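Local coordinates for chain length determinant protein (Shigella flexneri, PDB 4ZM5) that probably regulates the chain length of lipopolysaccharide O-antigen from the periplasmic side of the inner membrane, at residues B[65-70]-B[99-104]; B[148-153]-B[184-189]. The protein carries 1 engineered substitution. All coordinates share one frame; numbering follows the deposited sequence.

Overall arrangement
Interactions 1 and 2 lie at the two ends of a very elongated chain, on opposite sides of its centre, with their own centres 78 Å apart and nearest atoms about 60 Å apart. Helix 91-159 is common to both: interaction 1 uses its early turns, interaction 2 a part near its C-terminal end. Both segments of interaction 1 precede those of interaction 2 in the sequence. The first joins the helix to strand 68-73, outermost in this chain's antiparallel sheet, in the base domain, near both chain termini; the second pairs it with short helix 183-191 at the far tip. The long helix thus spans the distance between base and tip, as in other polysaccharide chain-length regulators.

Interaction 1 of 2, residues B[65-70]-B[99-104]; sequences EPEKLT and AQYIQQ
Tyr101 reaches from helix 91-159 toward segment 65-70, which leads into strand 68-73, and meets Glu67 through a hydrogen bond and Leu69 through apolar packing. In the polar part, the hydroxyl Tyr101 OH donates to Glu67 OE2 at 3.0 Å. The carboxylate oxygen sits at the ring's edge, in the ring plane, beyond the phenol end; the hydroxyl comes in on the syn side of OE2 but 34° out of the carboxylate plane, so the bond is tilted. Carboxylate and ring planes stand 47° apart, and the two side chains cross at about a right angle. Glu67 has CG opposite its own carbonyl carbon (chi1 -70°) and runs extended beyond it, which carries the acid across to the phenol. The acid has further partners: OE2 is also hydrogen-bonded to Tyr86 OH, and OE1 to Gln63 NE2. Two tyrosines on one oxygen and an amide on the other should fix the carboxylate's rotation and would probably favour its charged form.

In the apolar part, Leu69 CD1 lies 3.8 Å from Tyr101 CD2, approaching the ring obliquely. CG of Leu69 is anti to the backbone N, which turns the CD1 branch to the ring, and the buried side chain also packs against Phe53, Leu60 and the engineered Pro57. Leu56 and Leu60 of helix 55-61 touch the Tyr101 ring as well, extending the apolar surface around it.

Glu67 and Leu69, two residues apart, both direct their side chains to the helix, as alternate residues do on an extended chain. The outermost strand of this chain's sheet, packed against a helix in this way, belongs to the membrane-proximal alpha/beta base domain of the polysaccharide chain-length regulators.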
loop_
_atom_site.group_PDB
_atom_site.type_symbol
_atom_site.label_atom_id
_atom_site.label_comp_id
_atom_site.label_asym_id
_atom_site.label_seq_id
_atom_site.Cartn_x
_atom_site.Cartn_y
_atom_site.Cartn_z
ATOM N N GLU B 65 -38.068 14.145 22.778
ATOM C CA GLU B 65 -37.696 15.557 22.722
ATOM C C GLU B 65 -36.505 15.646 21.756
ATOM O O GLU B 65 -35.379 15.254 22.097
ATOM C CB GLU B 65 -37.392 16.126 24.126
ATOM C CG GLU B 65 -37.511 17.645 24.241
ATOM C CD GLU B 65 -36.395 18.496 23.647
ATOM O OE1 GLU B 65 -35.244 18.007 23.549
ATOM O OE2 GLU B 65 -36.671 19.670 23.306
ATOM N N PRO B 66 -36.773 16.058 20.500
ATOM C CA PRO B 66 -35.703 16.108 19.497
ATOM C C PRO B 66 -34.601 17.127 19.791
ATOM O O PRO B 66 -34.874 18.258 20.216
ATOM C CB PRO B 66 -36.434 16.490 18.206
ATOM C CG PRO B 66 -37.868 16.340 18.479
ATOM C CD PRO B 66 -38.061 16.510 19.937
ATOM N N GLU B 67 -33.353 16.718 19.531
ATOM C CA GLU B 67 -32.181 17.567 19.695
ATOM C C GLU B 67 -31.645 17.909 18.308
ATOM O O GLU B 67 -31.763 17.107 17.369
ATOM C CB GLU B 67 -31.106 16.889 20.568
ATOM C CG GLU B 67 -31.460 16.765 22.046
ATOM C CD GLU B 67 -30.516 15.908 22.882
ATOM O OE1 GLU B 67 -30.970 14.857 23.392
ATOM O OE2 GLU B 67 -29.332 16.285 23.045
ATOM N N LYS B 68 -31.096 19.117 18.172
ATOM C CA LYS B 68 -30.536 19.578 16.917
ATOM C C LYS B 68 -29.015 19.572 17.010
ATOM O O LYS B 68 -28.417 20.338 17.775
ATOM C CB LYS B 68 -31.092 20.976 16.534
ATOM C CG LYS B 68 -30.427 21.661 15.332
ATOM C CD LYS B 68 -30.880 21.110 13.981
ATOM C CE LYS B 68 -30.701 22.135 12.882
ATOM N NZ LYS B 68 -31.013 21.568 11.538
ATOM N N LEU B 69 -28.407 18.660 16.232
ATOM C CA LEU B 69 -26.969 18.528 16.043
ATOM C C LEU B 69 -26.692 18.520 14.552
ATOM O O LEU B 69 -27.365 17.814 13.794
ATOM C CB LEU B 69 -26.397 17.295 16.732
ATOM C CG LEU B 69 -24.886 17.221 16.728
ATOM C CD1 LEU B 69 -24.348 17.241 18.121
ATOM C CD2 LEU B 69 -24.437 15.991 15.994
ATOM N N THR B 70 -25.704 19.319 14.144
ATOM C CA THR B 70 -25.370 19.553 12.751
ATOM C C THR B 70 -23.906 19.274 12.460
ATOM O O THR B 70 -23.036 19.530 13.295
ATOM C CB THR B 70 -25.716 21.005 12.406
ATOM O OG1 THR B 70 -26.917 21.400 13.075
ATOM C CG2 THR B 70 -25.911 21.212 10.933
ATOM N N ALA B 99 -19.033 19.013 23.095
ATOM C CA ALA B 99 -17.761 18.369 23.434
ATOM C C ALA B 99 -17.964 16.892 23.785
ATOM O O ALA B 99 -17.173 16.056 23.348
ATOM C CB ALA B 99 -17.091 19.100 24.578
ATOM N N GLN B 100 -19.059 16.563 24.514
ATOM C CA GLN B 100 -19.397 15.189 24.904
ATOM C C GLN B 100 -19.679 14.343 23.667
ATOM O O GLN B 100 -19.125 13.249 23.551
ATOM C CB GLN B 100 -20.596 15.150 25.876
ATOM C CG GLN B 100 -20.241 15.500 27.320
ATOM C CD GLN B 100 -21.460 15.530 28.220
ATOM O OE1 GLN B 100 -22.021 14.487 28.591
ATOM N NE2 GLN B 100 -21.886 16.726 28.613
ATOM N N TYR B 101 -20.496 14.860 22.729
ATOM C CA TYR B 101 -20.842 14.154 21.500
ATOM C C TYR B 101 -19.598 13.952 20.613
ATOM O O TYR B 101 -19.477 12.907 19.981
ATOM C CB TYR B 101 -21.976 14.871 20.735
ATOM C CG TYR B 101 -23.362 14.691 21.343
ATOM C CD1 TYR B 101 -23.860 13.421 21.632
ATOM C CD2 TYR B 101 -24.188 15.793 21.599
ATOM C CE1 TYR B 101 -25.132 13.252 22.196
ATOM C CE2 TYR B 101 -25.465 15.635 22.152
ATOM C CZ TYR B 101 -25.933 14.365 22.450
ATOM O OH TYR B 101 -27.184 14.224 23.012
ATOM N N ILE B 102 -18.663 14.910 20.610
ATOM C CA ILE B 102 -17.413 14.795 19.850
ATOM C C ILE B 102 -16.548 13.685 20.480
ATOM O O ILE B 102 -15.966 12.893 19.740
ATOM C CB ILE B 102 -16.661 16.158 19.749
ATOM C CG1 ILE B 102 -17.455 17.149 18.863
ATOM C CG2 ILE B 102 -15.225 15.978 19.212
ATOM C CD1 ILE B 102 -16.933 18.608 18.848
ATOM N N GLN B 103 -16.502 13.611 21.836
ATOM C CA GLN B 103 -15.745 12.597 22.591
ATOM C C GLN B 103 -16.323 11.190 22.382
ATOM O O GLN B 103 -15.569 10.224 22.241
ATOM C CB GLN B 103 -15.714 12.932 24.097
ATOM C CG GLN B 103 -14.661 12.146 24.903
ATOM C CD GLN B 103 -13.265 12.257 24.317
ATOM O OE1 GLN B 103 -12.717 13.359 24.141
ATOM N NE2 GLN B 103 -12.680 11.116 23.961
ATOM N N GLN B 104 -17.656 11.094 22.380
ATOM C CA GLN B 104 -18.434 9.878 22.162
ATOM C C GLN B 104 -18.069 9.252 20.804
ATOM O O GLN B 104 -17.796 8.053 20.728
ATOM C CB GLN B 104 -19.929 10.247 22.218
ATOM C CG GLN B 104 -20.877 9.088 22.386
ATOM C CD GLN B 104 -22.317 9.552 22.383
ATOM O OE1 GLN B 104 -23.029 9.383 21.386
ATOM N NE2 GLN B 104 -22.780 10.143 23.494
#

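Interaction 2 of 2, residues B[148-153]-B[184-189]; sequences RQIQEA and EALESM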
loop_
_atom_site.group_PDB
_atom_site.type_symbol
_atom_site.label_atom_id
_atom_site.label_comp_id
_atom_site.label_asym_id
_atom_site.label_seq_id
_atom_site.Cartn_x
_atom_site.Cartn_y
_atom_site.Cartn_z
ATOM N N ARG B 148 18.667 -33.956 -9.179
ATOM C CA ARG B 148 18.349 -34.938 -10.220
ATOM C C ARG B 148 19.422 -34.915 -11.322
ATOM O O ARG B 148 19.905 -35.981 -11.729
ATOM C CB ARG B 148 16.945 -34.677 -10.812
ATOM C CG ARG B 148 15.813 -35.220 -9.941
ATOM C CD ARG B 148 14.437 -35.215 -10.618
ATOM N NE ARG B 148 14.078 -33.947 -11.278
ATOM C CZ ARG B 148 13.429 -32.940 -10.695
ATOM N NH1 ARG B 148 13.058 -33.025 -9.420
ATOM N NH2 ARG B 148 13.161 -31.834 -11.373
ATOM N N GLN B 149 19.841 -33.695 -11.744
ATOM C CA GLN B 149 20.890 -33.482 -12.756
ATOM C C GLN B 149 22.234 -34.066 -12.308
ATOM O O GLN B 149 22.902 -34.700 -13.117
ATOM C CB GLN B 149 21.047 -31.981 -13.072
ATOM C CG GLN B 149 19.808 -31.404 -13.740
ATOM C CD GLN B 149 19.959 -29.949 -14.148
ATOM O OE1 GLN B 149 20.421 -29.104 -13.402
ATOM N NE2 GLN B 149 19.534 -29.618 -15.350
ATOM N N ILE B 150 22.596 -33.879 -11.011
ATOM C CA ILE B 150 23.809 -34.421 -10.372
ATOM C C ILE B 150 23.688 -35.950 -10.331
ATOM O O ILE B 150 24.667 -36.633 -10.643
ATOM C CB ILE B 150 24.073 -33.776 -8.966
ATOM C CG1 ILE B 150 24.332 -32.252 -9.102
ATOM C CG2 ILE B 150 25.226 -34.452 -8.219
ATOM C CD1 ILE B 150 24.180 -31.423 -7.814
ATOM N N GLN B 151 22.486 -36.490 -10.007
ATOM C CA GLN B 151 22.256 -37.944 -9.970
ATOM C C GLN B 151 22.457 -38.575 -11.350
ATOM O O GLN B 151 23.023 -39.667 -11.455
ATOM C CB GLN B 151 20.848 -38.280 -9.431
ATOM C CG GLN B 151 20.771 -38.304 -7.911
ATOM C CD GLN B 151 19.370 -38.429 -7.348
ATOM O OE1 GLN B 151 18.391 -37.880 -7.871
ATOM N NE2 GLN B 151 19.264 -39.096 -6.209
ATOM N N GLU B 152 22.004 -37.883 -12.397
ATOM C CA GLU B 152 22.144 -38.348 -13.772
ATOM C C GLU B 152 23.599 -38.310 -14.216
ATOM O O GLU B 152 24.072 -39.283 -14.799
ATOM C CB GLU B 152 21.264 -37.530 -14.730
ATOM C CG GLU B 152 19.795 -37.879 -14.610
ATOM C CD GLU B 152 19.441 -39.356 -14.631
ATOM O OE1 GLU B 152 19.697 -40.022 -15.661
ATOM O OE2 GLU B 152 18.883 -39.840 -13.617
ATOM N N ALA B 153 24.308 -37.225 -13.882
ATOM C CA ALA B 153 25.715 -37.008 -14.198
ATOM C C ALA B 153 26.612 -38.035 -13.517
ATOM O O ALA B 153 27.645 -38.424 -14.068
ATOM C CB ALA B 153 26.128 -35.603 -13.791
ATOM N N GLU B 184 33.406 -38.950 -7.519
ATOM C CA GLU B 184 33.715 -38.682 -6.108
ATOM C C GLU B 184 33.030 -37.406 -5.587
ATOM O O GLU B 184 32.391 -37.449 -4.532
ATOM C CB GLU B 184 35.226 -38.571 -5.902
ATOM C CG GLU B 184 35.872 -39.784 -5.270
ATOM C CD GLU B 184 37.387 -39.696 -5.328
ATOM O OE1 GLU B 184 38.018 -39.196 -4.367
ATOM O OE2 GLU B 184 37.933 -40.045 -6.395
ATOM N N ALA B 185 33.149 -36.279 -6.328
ATOM C CA ALA B 185 32.519 -35.007 -5.968
ATOM C C ALA B 185 31.012 -35.059 -6.165
ATOM O O ALA B 185 30.263 -34.447 -5.399
ATOM C CB ALA B 185 33.104 -33.880 -6.798
ATOM N N LEU B 186 30.564 -35.767 -7.196
ATOM C CA LEU B 186 29.141 -35.885 -7.474
ATOM C C LEU B 186 28.433 -36.675 -6.377
ATOM O O LEU B 186 27.357 -36.255 -5.947
ATOM C CB LEU B 186 28.907 -36.516 -8.847
ATOM C CG LEU B 186 29.348 -35.671 -10.068
ATOM C CD1 LEU B 186 29.298 -36.498 -11.340
ATOM C CD2 LEU B 186 28.532 -34.368 -10.197
ATOM N N GLU B 187 29.064 -37.781 -5.877
ATOM C CA GLU B 187 28.526 -38.592 -4.779
ATOM C C GLU B 187 28.385 -37.739 -3.527
ATOM O O GLU B 187 27.344 -37.786 -2.869
ATOM C CB GLU B 187 29.412 -39.804 -4.499
ATOM C CG GLU B 187 29.060 -41.009 -5.344
ATOM C CD GLU B 187 30.153 -42.050 -5.503
ATOM O OE1 GLU B 187 31.050 -42.135 -4.629
ATOM O OE2 GLU B 187 30.102 -42.793 -6.512
ATOM N N SER B 188 29.422 -36.921 -3.237
ATOM C CA SER B 188 29.474 -36.000 -2.104
ATOM C C SER B 188 28.321 -34.998 -2.175
ATOM O O SER B 188 27.680 -34.754 -1.155
ATOM C CB SER B 188 30.817 -35.276 -2.064
ATOM O OG SER B 188 30.990 -34.600 -0.830
ATOM N N MET B 189 28.021 -34.474 -3.384
ATOM C CA MET B 189 26.937 -33.514 -3.603
ATOM C C MET B 189 25.573 -34.155 -3.295
ATOM O O MET B 189 24.710 -33.499 -2.713
ATOM C CB MET B 189 26.979 -32.950 -5.029
ATOM C CG MET B 189 28.164 -32.055 -5.266
ATOM S SD MET B 189 28.241 -31.388 -6.943
ATOM C CE MET B 189 29.983 -30.816 -6.984
#
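Leu186 O, a backbone carbonyl oxygen turned to the facing helix, meets the methyl Ile150 CG2 at 3.6 Å, and a second carbonyl, Ala153 O, meets Leu186 CD1 at 3.7 Å. These are van der Waals contacts, for no hydrogen bond crosses between 148-153 and 184-189. Methyl against methyl, Ile150 CG2 reaches Leu186 CD2 at 3.9 Å, and Ala153 CB faces Leu186 CD1 at 4.1 Å. The two Leu186 methyls thus divide their work, CD1 going to Ala153 and CD2 to Ile150. With CG2 anti to the backbone N of Ile150, this branch also reaches Met189 CB, 3.9 Å away. The Met189 chain then runs on extended, crossing the isoleucine at about a right angle, and its SD lies 4.2 Å from Ile150 CD1.

The helices run roughly antiparallel, at 146°, with their axes 9.4 Å apart. Leu154 and Ala157 of helix 91-159 cover more of Leu186, and Ile190 more of Ile150. Among the polar bonds around this apolar strip, two cross between subunits: Ser188 OG bonds Gln159 of the third subunit, and Glu152 OE1 bonds Thr195 of the second. Chemically, then, the two tip helices are held together here by buried apolar side chains and dispersion, while hydrogen bonds at their flanks link them to neighbouring subunits.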